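Local coordinates for protein LacI family sugar-binding transcriptional regulator (Enterococcus faecalis V583, PDB 4RK0) that binds ribose and, as a member of the LacI family of regulators, probably controls transcription by binding operator DNA, at the interface of chains A and B. Numbering follows the deposited sequence. Chains: chain A/B, LacI family sugar-binding transcriptional regulator.

Contact 1: the interface of chains A and B. Residues chain A 8, 37, 39; chain B 55, 58, 62.
B:Glu58 and B:Arg62 reach from chain B to A:Asn37 and A:Ile39 at one margin of an interface between two copies of the same protein, a useful example of how a dimer edge can rely on close packing rather than a dense set of cross-chain polar bonds. Such pairing of sugar-binding domains is typical of LacI-family regulators, and this patch recurs with the chains exchanged.

The A:Asn37 amide packs over the bent chain of B:Glu58, amide and carboxylate planes 30° apart, and its ND2 is 3.6 Å from B:Glu58 CG. B:Tyr55, standing nearly at right angles to A:Ile39, brings its phenol OH to 3.4 Å from A:Ile39 CA. The CG2 methyl of A:Ile39 covers one face of the B:Arg62 guanidinium, displaced toward its rim; with CG1 squeezed between backbone N and carbonyl carbon (chi1 63°), CG2 is the branch over that face, while CD1 lies near NH1.

Within chain B, a long salt bridge joins B:Arg62 NH2 to B:Glu58 OE2 at 3.8 Å, but both side chains are poorly ordered, so it may be loose. A:Lys8 NZ stands 5.9 Å from B:Glu58 OE2 but also 6.2 Å from B:Arg62 NH2, so any net effect is uncertain. At the guanidinium edge, the backbone O of A:Asn37 lies in plane, 3.0 Å from B:Arg62 NH2, yet the N-H points elsewhere and no hydrogen bond forms.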
loop_
_atom_site.group_PDB
_atom_site.type_symbol
_atom_site.label_atom_id
_atom_site.label_comp_id
_atom_site.label_asym_id
_atom_site.label_seq_id
_atom_site.Cartn_x
_atom_site.Cartn_y
_atom_site.Cartn_z
ATOM N N LYS A 8 -9.609 -14.909 20.346
ATOM C CA LYS A 8 -8.270 -14.356 20.065
ATOM C C LYS A 8 -8.280 -13.441 18.821
ATOM O O LYS A 8 -7.502 -13.608 17.891
ATOM C CB LYS A 8 -7.234 -15.472 19.950
ATOM C CG LYS A 8 -6.975 -16.218 21.273
ATOM C CD LYS A 8 -5.534 -16.705 21.340
ATOM C CE LYS A 8 -5.312 -17.658 22.498
ATOM N NZ LYS A 8 -5.980 -18.969 22.276
ATOM N N ASN A 37 -1.051 -16.341 17.744
ATOM C CA ASN A 37 -2.274 -16.890 17.132
ATOM C C ASN A 37 -3.511 -15.980 17.266
ATOM O O ASN A 37 -4.651 -16.465 17.308
ATOM C CB ASN A 37 -2.573 -18.314 17.639
ATOM C CG ASN A 37 -1.625 -19.352 17.068
ATOM O OD1 ASN A 37 -1.191 -20.254 17.783
ATOM N ND2 ASN A 37 -1.297 -19.233 15.776
ATOM N N ILE A 39 -5.942 -13.187 15.428
ATOM C CA ILE A 39 -6.341 -12.805 14.084
ATOM C C ILE A 39 -6.719 -11.306 14.031
ATOM O O ILE A 39 -7.245 -10.747 14.991
ATOM C CB ILE A 39 -7.462 -13.711 13.515
ATOM C CG1 ILE A 39 -8.738 -13.612 14.334
ATOM C CG2 ILE A 39 -7.005 -15.163 13.468
ATOM C CD1 ILE A 39 -9.898 -14.386 13.742
ATOM N N TYR B 55 0.710 -20.484 11.115
ATOM C CA TYR B 55 -0.330 -19.437 11.217
ATOM C C TYR B 55 -1.380 -19.643 10.158
ATOM O O TYR B 55 -2.569 -19.547 10.429
ATOM C CB TYR B 55 0.236 -18.017 11.081
ATOM C CG TYR B 55 -0.810 -16.962 11.377
ATOM C CD1 TYR B 55 -1.231 -16.732 12.678
ATOM C CD2 TYR B 55 -1.440 -16.264 10.356
ATOM C CE1 TYR B 55 -2.214 -15.795 12.958
ATOM C CE2 TYR B 55 -2.427 -15.311 10.624
ATOM C CZ TYR B 55 -2.807 -15.078 11.926
ATOM O OH TYR B 55 -3.796 -14.143 12.212
ATOM N N GLU B 58 -3.435 -22.571 11.303
ATOM C CA GLU B 58 -4.306 -22.097 12.378
ATOM C C GLU B 58 -5.495 -21.344 11.769
ATOM O O GLU B 58 -6.649 -21.614 12.109
ATOM C CB GLU B 58 -3.538 -21.202 13.350
ATOM C CG GLU B 58 -4.402 -20.437 14.358
ATOM C CD GLU B 58 -4.694 -21.201 15.643
ATOM O OE1 GLU B 58 -4.596 -22.450 15.664
ATOM O OE2 GLU B 58 -5.034 -20.539 16.647
ATOM N N ARG B 62 -10.177 -21.929 11.083
ATOM C CA ARG B 62 -11.149 -21.154 11.815
ATOM C C ARG B 62 -12.536 -21.312 11.184
ATOM O O ARG B 62 -12.665 -21.446 9.955
ATOM C CB ARG B 62 -10.772 -19.672 11.840
ATOM C CG ARG B 62 -9.506 -19.356 12.614
ATOM C CD ARG B 62 -9.790 -19.012 14.064
ATOM N NE ARG B 62 -8.559 -18.628 14.753
ATOM C CZ ARG B 62 -8.497 -17.848 15.831
ATOM N NH1 ARG B 62 -9.601 -17.345 16.374
ATOM N NH2 ARG B 62 -7.313 -17.562 16.363
#

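Contact 2: the interface of chains A and B. Residues chain A 26, 30, 34; chain B 42-45, 47.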
loop_
_atom_site.group_PDB
_atom_site.type_symbol
_atom_site.label_atom_id
_atom_site.label_comp_id
_atom_site.label_asym_id
_atom_site.label_seq_id
_atom_site.Cartn_x
_atom_site.Cartn_y
_atom_site.Cartn_z
ATOM N N ILE A 26 0.164 -1.987 9.596
ATOM C CA ILE A 26 -0.516 -3.260 9.689
ATOM C C ILE A 26 0.488 -4.443 9.716
ATOM O O ILE A 26 0.365 -5.317 10.549
ATOM C CB ILE A 26 -1.596 -3.427 8.600
ATOM C CG1 ILE A 26 -2.808 -2.524 8.921
ATOM C CG2 ILE A 26 -2.043 -4.870 8.477
ATOM C CD1 ILE A 26 -3.575 -2.114 7.692
ATOM N N GLU A 30 0.662 -7.181 12.519
ATOM C CA GLU A 30 0.485 -8.573 12.098
ATOM C C GLU A 30 1.649 -9.414 12.607
ATOM O O GLU A 30 1.483 -10.596 12.956
ATOM C CB GLU A 30 0.461 -8.705 10.575
ATOM C CG GLU A 30 -0.843 -8.402 9.855
ATOM C CD GLU A 30 -1.736 -9.627 9.735
ATOM O OE1 GLU A 30 -1.927 -10.131 8.602
ATOM O OE2 GLU A 30 -2.233 -10.101 10.783
ATOM N N TYR A 34 0.638 -12.675 14.869
ATOM C CA TYR A 34 0.876 -14.026 14.293
ATOM C C TYR A 34 1.522 -14.957 15.281
ATOM O O TYR A 34 1.195 -16.145 15.347
ATOM C CB TYR A 34 1.796 -13.995 13.062
ATOM C CG TYR A 34 1.129 -13.695 11.746
ATOM C CD1 TYR A 34 -0.050 -12.978 11.690
ATOM C CD2 TYR A 34 1.696 -14.113 10.538
ATOM C CE1 TYR A 34 -0.665 -12.695 10.486
ATOM C CE2 TYR A 34 1.086 -13.820 9.325
ATOM C CZ TYR A 34 -0.095 -13.102 9.305
ATOM O OH TYR A 34 -0.726 -12.796 8.110
ATOM N N LEU B 42 -7.962 -10.372 8.060
ATOM C CA LEU B 42 -6.906 -10.255 7.088
ATOM C C LEU B 42 -5.827 -11.262 7.446
ATOM O O LEU B 42 -5.486 -11.419 8.607
ATOM C CB LEU B 42 -6.340 -8.840 7.153
ATOM C CG LEU B 42 -5.091 -8.615 6.301
ATOM C CD1 LEU B 42 -5.498 -8.615 4.847
ATOM C CD2 LEU B 42 -4.393 -7.317 6.704
ATOM N N CYS B 43 -5.261 -11.896 6.431
ATOM C CA CYS B 43 -4.035 -12.659 6.611
ATOM C C CYS B 43 -3.096 -12.272 5.489
ATOM O O CYS B 43 -3.447 -12.442 4.311
ATOM C CB CYS B 43 -4.342 -14.142 6.589
ATOM S SG CYS B 43 -2.861 -15.202 6.609
ATOM N N ASN B 44 -1.959 -11.672 5.834
ATOM C CA ASN B 44 -0.873 -11.483 4.868
ATOM C C ASN B 44 -0.037 -12.727 4.847
ATOM O O ASN B 44 0.803 -12.944 5.723
ATOM C CB ASN B 44 0.052 -10.348 5.261
ATOM C CG ASN B 44 -0.543 -9.010 5.022
ATOM O OD1 ASN B 44 -1.168 -8.773 3.992
ATOM N ND2 ASN B 44 -0.346 -8.109 5.968
ATOM N N ALA B 45 -0.213 -13.528 3.822
ATOM C CA ALA B 45 0.464 -14.814 3.784
ATOM C C ALA B 45 1.978 -14.678 3.832
ATOM O O ALA B 45 2.645 -15.552 4.375
ATOM C CB ALA B 45 0.031 -15.582 2.560
ATOM N N GLN B 47 3.763 -12.912 5.682
ATOM C CA GLN B 47 4.364 -12.754 6.993
ATOM C C GLN B 47 4.389 -14.017 7.855
ATOM O O GLN B 47 4.867 -13.957 8.984
ATOM C CB GLN B 47 3.689 -11.623 7.746
ATOM C CG GLN B 47 3.891 -10.288 7.077
ATOM C CD GLN B 47 3.356 -9.194 7.940
ATOM O OE1 GLN B 47 2.191 -8.813 7.810
ATOM N NE2 GLN B 47 4.175 -8.716 8.873
HETATM O O HOH W 1 -4.650 -11.973 11.082
#
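A:Ile26 CG2 meets B:Leu42 CD2 at 3.8 Å, the two side chains crossing at about a right angle, where helix 20-35 of one LacI-family periplasmic-binding-protein-like domain packs on strand 39-44 of its partner. One turn along, the CB of A:Glu30 rests against the amide end of B:Gln47, and two turns along, B:Gln47 CB sits over one face of the A:Tyr34 ring, offset past its rim, 3.8 Å from CE2.

Polar groups surround this centre. The A:Tyr34 hydroxyl, OH, donates to the backbone O of B:Asn44 at 2.8 Å, a sharply bent approach (103° at O) from 54° above the carbonyl plane, and lies equally close to B:Asn44 N. The sulfur of B:Cys43 makes at most a weak bond to the same hydroxyl. A:Glu30, bent at chi2 (-89°), swings its poorly ordered carboxylate toward the strand, where OE1 accepts from that same B:Asn44 N at 3.2 Å, nearly in line with its C-O bond.

On the partner side, B:Asn44 ND2 donates to B:Gln47 OE1 at 3.2 Å, which may steady the amide beside A:Glu30. Farther out, a water lies 3.1 Å from A:Glu30 OE2 and 2.7 Å from B:Leu42 O, bridging the second carboxylate oxygen to the strand backbone.

Contact 3: the interface of chains A and B. Residues chain A 39-42; chain B 39-42.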
loop_
_atom_site.group_PDB
_atom_site.type_symbol
_atom_site.label_atom_id
_atom_site.label_comp_id
_atom_site.label_asym_id
_atom_site.label_seq_id
_atom_site.Cartn_x
_atom_site.Cartn_y
_atom_site.Cartn_z
ATOM N N ILE A 39 -5.942 -13.187 15.428
ATOM C CA ILE A 39 -6.341 -12.805 14.084
ATOM C C ILE A 39 -6.719 -11.306 14.031
ATOM O O ILE A 39 -7.245 -10.747 14.991
ATOM C CB ILE A 39 -7.462 -13.711 13.515
ATOM C CG1 ILE A 39 -8.738 -13.612 14.334
ATOM C CG2 ILE A 39 -7.005 -15.163 13.468
ATOM C CD1 ILE A 39 -9.898 -14.386 13.742
ATOM N N LEU A 40 -6.408 -10.666 12.906
ATOM C CA LEU A 40 -6.558 -9.228 12.738
ATOM C C LEU A 40 -7.844 -8.972 11.982
ATOM O O LEU A 40 -8.014 -9.448 10.865
ATOM C CB LEU A 40 -5.360 -8.660 11.958
ATOM C CG LEU A 40 -5.207 -7.118 11.853
ATOM C CD1 LEU A 40 -3.758 -6.735 11.611
ATOM C CD2 LEU A 40 -6.104 -6.524 10.779
ATOM N N ILE A 41 -8.760 -8.270 12.626
ATOM C CA ILE A 41 -9.996 -7.807 11.984
ATOM C C ILE A 41 -9.702 -6.439 11.391
ATOM O O ILE A 41 -9.366 -5.524 12.111
ATOM C CB ILE A 41 -11.136 -7.657 13.026
ATOM C CG1 ILE A 41 -11.414 -8.981 13.737
ATOM C CG2 ILE A 41 -12.395 -7.088 12.376
ATOM C CD1 ILE A 41 -11.656 -10.162 12.832
ATOM N N LEU A 42 -9.822 -6.305 10.075
ATOM C CA LEU A 42 -9.381 -5.084 9.442
ATOM C C LEU A 42 -10.552 -4.172 9.154
ATOM O O LEU A 42 -11.505 -4.564 8.484
ATOM C CB LEU A 42 -8.651 -5.387 8.142
ATOM C CG LEU A 42 -8.169 -4.123 7.432
ATOM C CD1 LEU A 42 -7.023 -3.466 8.163
ATOM C CD2 LEU A 42 -7.787 -4.491 6.014
ATOM N N ILE B 39 -17.434 -9.010 8.777
ATOM C CA ILE B 39 -16.139 -8.747 9.419
ATOM C C ILE B 39 -15.123 -9.276 8.427
ATOM O O ILE B 39 -15.358 -10.360 7.862
ATOM C CB ILE B 39 -15.992 -9.575 10.730
ATOM C CG1 ILE B 39 -16.996 -9.096 11.779
ATOM C CG2 ILE B 39 -14.585 -9.494 11.287
ATOM C CD1 ILE B 39 -16.805 -7.646 12.173
ATOM N N LEU B 40 -14.017 -8.558 8.228
ATOM C CA LEU B 40 -12.935 -9.017 7.332
ATOM C C LEU B 40 -11.678 -9.335 8.162
ATOM O O LEU B 40 -11.108 -8.479 8.807
ATOM C CB LEU B 40 -12.640 -8.000 6.221
ATOM C CG LEU B 40 -11.743 -8.406 5.032
ATOM C CD1 LEU B 40 -11.924 -7.471 3.838
ATOM C CD2 LEU B 40 -10.270 -8.485 5.429
ATOM N N ILE B 41 -11.320 -10.613 8.156
ATOM C CA ILE B 41 -10.140 -11.079 8.833
ATOM C C ILE B 41 -9.038 -11.102 7.789
ATOM O O ILE B 41 -9.186 -11.731 6.753
ATOM C CB ILE B 41 -10.337 -12.495 9.390
ATOM C CG1 ILE B 41 -11.370 -12.470 10.516
ATOM C CG2 ILE B 41 -9.012 -13.050 9.907
ATOM C CD1 ILE B 41 -12.015 -13.823 10.771
ATOM N N LEU B 42 -7.962 -10.372 8.060
ATOM C CA LEU B 42 -6.906 -10.255 7.088
ATOM C C LEU B 42 -5.827 -11.262 7.446
ATOM O O LEU B 42 -5.486 -11.419 8.607
ATOM C CB LEU B 42 -6.340 -8.840 7.153
ATOM C CG LEU B 42 -5.091 -8.615 6.301
ATOM C CD1 LEU B 42 -5.498 -8.615 4.847
ATOM C CD2 LEU B 42 -4.393 -7.317 6.704
HETATM O O HOH W 2 -13.808 -6.019 9.238
HETATM O O HOH W 3 -4.650 -11.973 11.082
#
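B:Ile41 packs against A:Ile39 and A:Ile41 where the two copies of strand 39-44 run antiparallel, a short intermolecular beta pairing that appears to join the sheets of the two LacI-family sugar-binding domains.

From its base outward, B:Ile41 CB lies 4.1 Å from the backbone O of A:Leu40. Its CG2 methyl leans over that oxygen as well, at 3.9 Å, and touches A:Ile39 CB. On the other branch, CG1 is pressed by the tip of A:Ile41, whose CD1 comes within 3.3 Å of it, tighter than ordinary carbon packing. At the end, B:Ile41 CD1 meets A:Ile39 CD1 at 3.7 Å, carried there by a nearly extended chi2 of 158°. The symmetry mate does not copy this shape: A:Ile41 folds back at chi2 -52°, which places its CD1 between B:Ile41 and B:Ile39, 3.4 Å from B:Ile39 CG2. The two-fold axis thus relates the backbones more faithfully than the isoleucine tips.

Two direct backbone bonds flank the central isoleucine pair: B:Leu42 N gives its hydrogen to A:Leu40 O at 3.0 Å, and A:Leu42 N to B:Leu40 O at 2.8 Å. Beyond them, water takes the place of direct pairing. The water shared by B:Leu42 and A:Glu30 also takes A:Leu40 N, at 2.9 Å, and a twin molecule bridges B:Leu40 N to A:Leu42 O.

Centred about 10 Å (contacts 1 and 2), 11 Å (contacts 1 and 3) and 9 Å (contacts 2 and 3) apart by their C-alpha atoms, the three patches form one continuous surface. Strand 39-44 runs through all of it: A:Ile39 belongs to contacts 1 and 3, B:Leu42 to contacts 2 and 3. Contact 3 lies about the two-fold axis, while contacts 1 and 2 bring in helix 54-60 of chain B and helix 20-35 of chain A, and are repeated with the chains exchanged. The same strand therefore pairs with its twin and receives a partner helix, which plausibly helps set how the two N-terminal subdomains sit together.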